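Local coordinates for 26S proteasome regulatory subunit RPN10 (Schizosaccharomyces pombe, PDB 2X5N), which protects ubiquitin chains against disassembly by deubiquitinating enzymes and so promotes protein degradation, as a regulatory subunit of the 26S proteasome, at residues L50-S62 with L78-I92. Sequence-based numbering, arbitrary orientation.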
loop_
_atom_site.group_PDB
_atom_site.type_symbol
_atom_site.label_atom_id
_atom_site.label_comp_id
_atom_site.label_asym_id
_atom_site.label_seq_id
_atom_site.Cartn_x
_atom_site.Cartn_y
_atom_site.Cartn_z
ATOM N N LEU A 50 -8.653 -1.918 -3.108
ATOM C CA LEU A 50 -7.578 -2.885 -3.195
ATOM C C LEU A 50 -7.103 -2.986 -4.640
ATOM O O LEU A 50 -7.904 -3.161 -5.560
ATOM C CB LEU A 50 -8.035 -4.262 -2.711
ATOM C CG LEU A 50 -6.968 -5.344 -2.710
ATOM C CD1 LEU A 50 -5.860 -5.007 -1.729
ATOM C CD2 LEU A 50 -7.570 -6.709 -2.376
ATOM N N MET A 51 -5.793 -2.897 -4.819
ATOM C CA MET A 51 -5.151 -3.074 -6.105
ATOM C C MET A 51 -3.953 -3.972 -5.946
ATOM O O MET A 51 -3.360 -4.057 -4.875
ATOM C CB MET A 51 -4.580 -1.747 -6.631
ATOM C CG MET A 51 -5.556 -0.832 -7.240
ATOM S SD MET A 51 -4.699 0.645 -7.796
ATOM C CE MET A 51 -3.490 0.011 -8.931
ATOM N N THR A 52 -3.578 -4.623 -7.033
ATOM C CA THR A 52 -2.275 -5.250 -7.149
ATOM C C THR A 52 -1.297 -4.365 -7.915
ATOM O O THR A 52 -1.700 -3.465 -8.668
ATOM C CB THR A 52 -2.368 -6.549 -7.948
ATOM O OG1 THR A 52 -2.777 -6.221 -9.289
ATOM C CG2 THR A 52 -3.335 -7.526 -7.332
ATOM N N ILE A 53 0.004 -4.637 -7.749
ATOM C CA ILE A 53 1.009 -4.002 -8.597
ATOM C C ILE A 53 1.889 -5.004 -9.319
ATOM O O ILE A 53 2.741 -4.615 -10.099
ATOM C CB ILE A 53 1.860 -2.962 -7.868
ATOM C CG1 ILE A 53 2.745 -3.620 -6.807
ATOM C CG2 ILE A 53 0.979 -1.914 -7.232
ATOM C CD1 ILE A 53 3.876 -2.739 -6.290
ATOM N N GLY A 54 1.614 -6.286 -9.134
ATOM C CA GLY A 54 2.423 -7.327 -9.733
ATOM C C GLY A 54 1.707 -8.104 -10.803
ATOM O O GLY A 54 0.769 -7.600 -11.470
ATOM N N ASP A 55 2.197 -9.319 -11.032
ATOM C CA ASP A 55 1.684 -10.074 -12.168
ATOM C C ASP A 55 1.688 -9.304 -13.476
ATOM O O ASP A 55 0.746 -9.406 -14.250
ATOM C CB ASP A 55 0.442 -10.930 -11.844
ATOM C CG ASP A 55 0.103 -11.954 -12.891
ATOM O OD1 ASP A 55 1.002 -12.395 -13.643
ATOM O OD2 ASP A 55 -1.100 -12.317 -12.910
ATOM N N ASN A 56 2.702 -8.457 -13.655
ATOM C CA ASN A 56 2.844 -7.761 -14.919
ATOM C C ASN A 56 2.012 -6.541 -15.231
ATOM O O ASN A 56 2.254 -5.835 -16.193
ATOM C CB ASN A 56 3.043 -8.689 -16.124
ATOM C CG ASN A 56 4.061 -9.754 -15.870
ATOM O OD1 ASN A 56 5.226 -9.457 -15.599
ATOM N ND2 ASN A 56 3.638 -11.017 -15.967
ATOM N N SER A 57 0.999 -6.311 -14.411
ATOM C CA SER A 57 0.001 -5.304 -14.735
ATOM C C SER A 57 -0.858 -5.047 -13.520
ATOM O O SER A 57 -1.588 -5.934 -13.072
ATOM C CB SER A 57 -0.895 -5.761 -15.897
ATOM O OG SER A 57 -1.770 -4.701 -16.213
ATOM N N PRO A 58 -0.787 -3.840 -12.974
ATOM C CA PRO A 58 -1.678 -3.495 -11.869
ATOM C C PRO A 58 -3.155 -3.667 -12.082
ATOM O O PRO A 58 -3.605 -3.271 -13.163
ATOM C CB PRO A 58 -1.247 -2.099 -11.442
ATOM C CG PRO A 58 0.122 -1.928 -12.004
ATOM C CD PRO A 58 0.165 -2.760 -13.262
ATOM N N GLN A 59 -3.893 -4.233 -11.140
ATOM C CA GLN A 59 -5.312 -4.469 -11.318
ATOM C C GLN A 59 -6.081 -3.897 -10.147
ATOM O O GLN A 59 -5.655 -4.041 -9.026
ATOM C CB GLN A 59 -5.604 -5.965 -11.319
ATOM C CG GLN A 59 -4.825 -6.791 -12.275
ATOM C CD GLN A 59 -5.222 -6.535 -13.697
ATOM O OE1 GLN A 59 -6.411 -6.541 -14.031
ATOM N NE2 GLN A 59 -4.230 -6.350 -14.571
ATOM N N VAL A 60 -7.231 -3.279 -10.397
ATOM C CA VAL A 60 -8.121 -2.924 -9.318
ATOM C C VAL A 60 -8.932 -4.175 -8.940
ATOM O O VAL A 60 -9.687 -4.700 -9.755
ATOM C CB VAL A 60 -9.048 -1.750 -9.696
ATOM C CG1 VAL A 60 -10.007 -1.460 -8.546
ATOM C CG2 VAL A 60 -8.234 -0.529 -10.073
ATOM N N LEU A 61 -8.736 -4.665 -7.727
ATOM C CA LEU A 61 -9.445 -5.845 -7.222
ATOM C C LEU A 61 -10.743 -5.518 -6.512
ATOM O O LEU A 61 -11.697 -6.275 -6.588
ATOM C CB LEU A 61 -8.545 -6.626 -6.265
ATOM C CG LEU A 61 -7.264 -7.229 -6.836
ATOM C CD1 LEU A 61 -6.587 -8.131 -5.781
ATOM C CD2 LEU A 61 -7.493 -7.956 -8.158
ATOM N N SER A 62 -10.752 -4.420 -5.773
ATOM C CA SER A 62 -11.957 -3.974 -5.102
ATOM C C SER A 62 -12.026 -2.482 -5.160
ATOM O O SER A 62 -11.044 -1.797 -4.854
ATOM C CB SER A 62 -11.971 -4.385 -3.630
ATOM O OG SER A 62 -13.168 -3.921 -3.008
ATOM N N LEU A 78 -5.826 -15.364 -6.631
ATOM C CA LEU A 78 -5.028 -14.330 -7.276
ATOM C C LEU A 78 -3.673 -14.904 -7.641
ATOM O O LEU A 78 -2.995 -15.455 -6.796
ATOM C CB LEU A 78 -4.827 -13.136 -6.341
ATOM C CG LEU A 78 -4.070 -11.955 -6.925
ATOM C CD1 LEU A 78 -4.895 -11.215 -7.949
ATOM C CD2 LEU A 78 -3.663 -11.003 -5.823
ATOM N N PRO A 79 -3.261 -14.761 -8.907
ATOM C CA PRO A 79 -1.870 -15.075 -9.202
ATOM C C PRO A 79 -0.796 -14.333 -8.453
ATOM O O PRO A 79 -0.965 -13.115 -8.340
ATOM C CB PRO A 79 -1.775 -15.071 -10.727
ATOM C CG PRO A 79 -3.204 -14.977 -11.205
ATOM C CD PRO A 79 -3.974 -14.305 -10.108
ATOM N N VAL A 80 0.281 -14.987 -8.045
ATOM C CA VAL A 80 1.421 -14.338 -7.427
ATOM C C VAL A 80 2.614 -14.785 -8.271
ATOM O O VAL A 80 3.036 -15.940 -8.206
ATOM C CB VAL A 80 1.576 -14.742 -5.947
ATOM C CG1 VAL A 80 2.751 -13.993 -5.339
ATOM C CG2 VAL A 80 0.301 -14.415 -5.163
ATOM N N ARG A 81 3.095 -13.883 -9.125
ATOM C CA ARG A 81 4.039 -14.214 -10.190
ATOM C C ARG A 81 4.368 -12.949 -10.972
ATOM O O ARG A 81 3.768 -11.903 -10.751
ATOM C CB ARG A 81 3.415 -15.248 -11.146
ATOM C CG ARG A 81 2.206 -14.687 -11.895
ATOM C CD ARG A 81 1.590 -15.699 -12.851
ATOM N NE ARG A 81 2.568 -16.243 -13.794
ATOM C CZ ARG A 81 3.011 -15.611 -14.873
ATOM N NH1 ARG A 81 2.583 -14.389 -15.170
ATOM N NH2 ARG A 81 3.897 -16.212 -15.659
ATOM N N GLY A 82 5.309 -13.049 -11.900
ATOM C CA GLY A 82 5.571 -11.925 -12.784
ATOM C C GLY A 82 6.214 -10.707 -12.144
ATOM O O GLY A 82 6.722 -10.765 -11.026
ATOM N N ASN A 83 6.240 -9.617 -12.903
ATOM C CA ASN A 83 6.923 -8.390 -12.511
ATOM C C ASN A 83 6.028 -7.420 -11.776
ATOM O O ASN A 83 4.814 -7.371 -12.008
ATOM C CB ASN A 83 7.415 -7.636 -13.756
ATOM C CG ASN A 83 8.379 -8.435 -14.579
ATOM O OD1 ASN A 83 9.177 -9.173 -14.043
ATOM N ND2 ASN A 83 8.300 -8.295 -15.889
ATOM N N ALA A 84 6.643 -6.619 -10.910
ATOM C CA ALA A 84 5.954 -5.528 -10.245
ATOM C C ALA A 84 6.110 -4.255 -11.057
ATOM O O ALA A 84 7.189 -3.978 -11.594
ATOM C CB ALA A 84 6.519 -5.333 -8.863
ATOM N N LYS A 85 5.046 -3.461 -11.073
ATOM C CA LYS A 85 5.006 -2.204 -11.803
ATOM C C LYS A 85 4.591 -1.103 -10.847
ATOM O O LYS A 85 3.451 -0.650 -10.860
ATOM C CB LYS A 85 3.985 -2.314 -12.926
ATOM C CG LYS A 85 4.225 -3.502 -13.845
ATOM C CD LYS A 85 5.437 -3.272 -14.683
ATOM C CE LYS A 85 5.616 -4.382 -15.705
ATOM N NZ LYS A 85 6.696 -4.025 -16.665
ATOM N N PHE A 86 5.539 -0.665 -10.029
ATOM C CA PHE A 86 5.265 0.273 -8.947
ATOM C C PHE A 86 4.671 1.600 -9.440
ATOM O O PHE A 86 3.600 2.026 -8.990
ATOM C CB PHE A 86 6.539 0.543 -8.150
ATOM C CG PHE A 86 6.356 1.570 -7.076
ATOM C CD1 PHE A 86 5.718 1.257 -5.886
ATOM C CD2 PHE A 86 6.827 2.864 -7.242
ATOM C CE1 PHE A 86 5.529 2.220 -4.897
ATOM C CE2 PHE A 86 6.658 3.821 -6.250
ATOM C CZ PHE A 86 6.012 3.490 -5.087
ATOM N N GLY A 87 5.347 2.255 -10.382
ATOM C CA GLY A 87 4.872 3.553 -10.850
ATOM C C GLY A 87 3.515 3.472 -11.547
ATOM O O GLY A 87 2.641 4.303 -11.333
ATOM N N ASP A 88 3.333 2.478 -12.406
ATOM C CA ASP A 88 2.020 2.279 -13.016
ATOM C C ASP A 88 0.965 2.103 -11.934
ATOM O O ASP A 88 -0.140 2.627 -12.046
ATOM C CB ASP A 88 1.999 1.046 -13.927
ATOM C CG ASP A 88 2.705 1.255 -15.243
ATOM O OD1 ASP A 88 2.950 2.394 -15.662
ATOM O OD2 ASP A 88 2.965 0.248 -15.913
ATOM N N GLY A 89 1.291 1.343 -10.882
ATOM C CA GLY A 89 0.343 1.108 -9.804
ATOM C C GLY A 89 -0.065 2.386 -9.087
ATOM O O GLY A 89 -1.257 2.598 -8.858
ATOM N N ILE A 90 0.882 3.228 -8.707
ATOM C CA ILE A 90 0.487 4.408 -7.965
ATOM C C ILE A 90 -0.190 5.445 -8.873
ATOM O O ILE A 90 -0.945 6.280 -8.387
ATOM C CB ILE A 90 1.649 5.029 -7.165
ATOM C CG1 ILE A 90 2.763 5.477 -8.103
ATOM C CG2 ILE A 90 2.170 4.045 -6.113
ATOM C CD1 ILE A 90 3.888 6.263 -7.397
ATOM N N GLN A 91 0.032 5.370 -10.186
ATOM C CA GLN A 91 -0.738 6.207 -11.111
ATOM C C GLN A 91 -2.182 5.718 -11.260
ATOM O O GLN A 91 -3.123 6.504 -11.172
ATOM C CB GLN A 91 -0.030 6.273 -12.457
ATOM C CG GLN A 91 1.241 7.054 -12.411
ATOM C CD GLN A 91 1.877 7.204 -13.767
ATOM O OE1 GLN A 91 1.654 6.398 -14.671
ATOM N NE2 GLN A 91 2.682 8.254 -13.923
ATOM N N ILE A 92 -2.361 4.412 -11.459
ATOM C CA ILE A 92 -3.693 3.844 -11.563
ATOM C C ILE A 92 -4.473 4.068 -10.264
ATOM O O ILE A 92 -5.674 4.339 -10.278
ATOM C CB ILE A 92 -3.615 2.369 -11.938
ATOM C CG1 ILE A 92 -3.100 2.209 -13.380
ATOM C CG2 ILE A 92 -4.967 1.681 -11.791
ATOM C CD1 ILE A 92 -2.681 0.793 -13.737
#
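D55 OD1 meets the guanidinium of R81 at its edge, within 8° of the plane, while the N56 amide nitrogen approaches the same group obliquely; I53 CD1 lies at the edge of the F86 ring, whose one face carries I90 CG2. The hairpin joining strands 47-52 and 60-63, the latter an outermost strand of the von Willebrand A sheet, packs here on the loop 78-85 and the first turns of helix 86-98. The salt bridge, R81 NH1 to D55 OD1 at 3.0 Å, is a single-oxygen bond between planes 77° apart; the other oxygen, OD2, lies 3.6 Å from P79 CB. A chi1 of -166° swings the D55 carboxylate opposite the backbone N and back to R81, although the CB points away from the loop. Replacing D55 by an alanine would probably cost the R81 guanidinium this carboxylate and leave its end less fixed in rotation. K85 N, at the helix N-cap, bonds I53 O (2.8 Å) just ahead of the type I' turn G54-S57, and within the turn N56 N bonds N83 O. At G89 the helix backbone comes within 4.0 Å (CA to I53 CG2); a CB there would run into that methyl. Nearby, M51 CE packs on I92 CG2 (3.6 Å), and P58 CB touches I92 CD1. N83 N returns a bond to N56 OD1 at 2.9 Å, its nitrogen above the amide carbonyl plane.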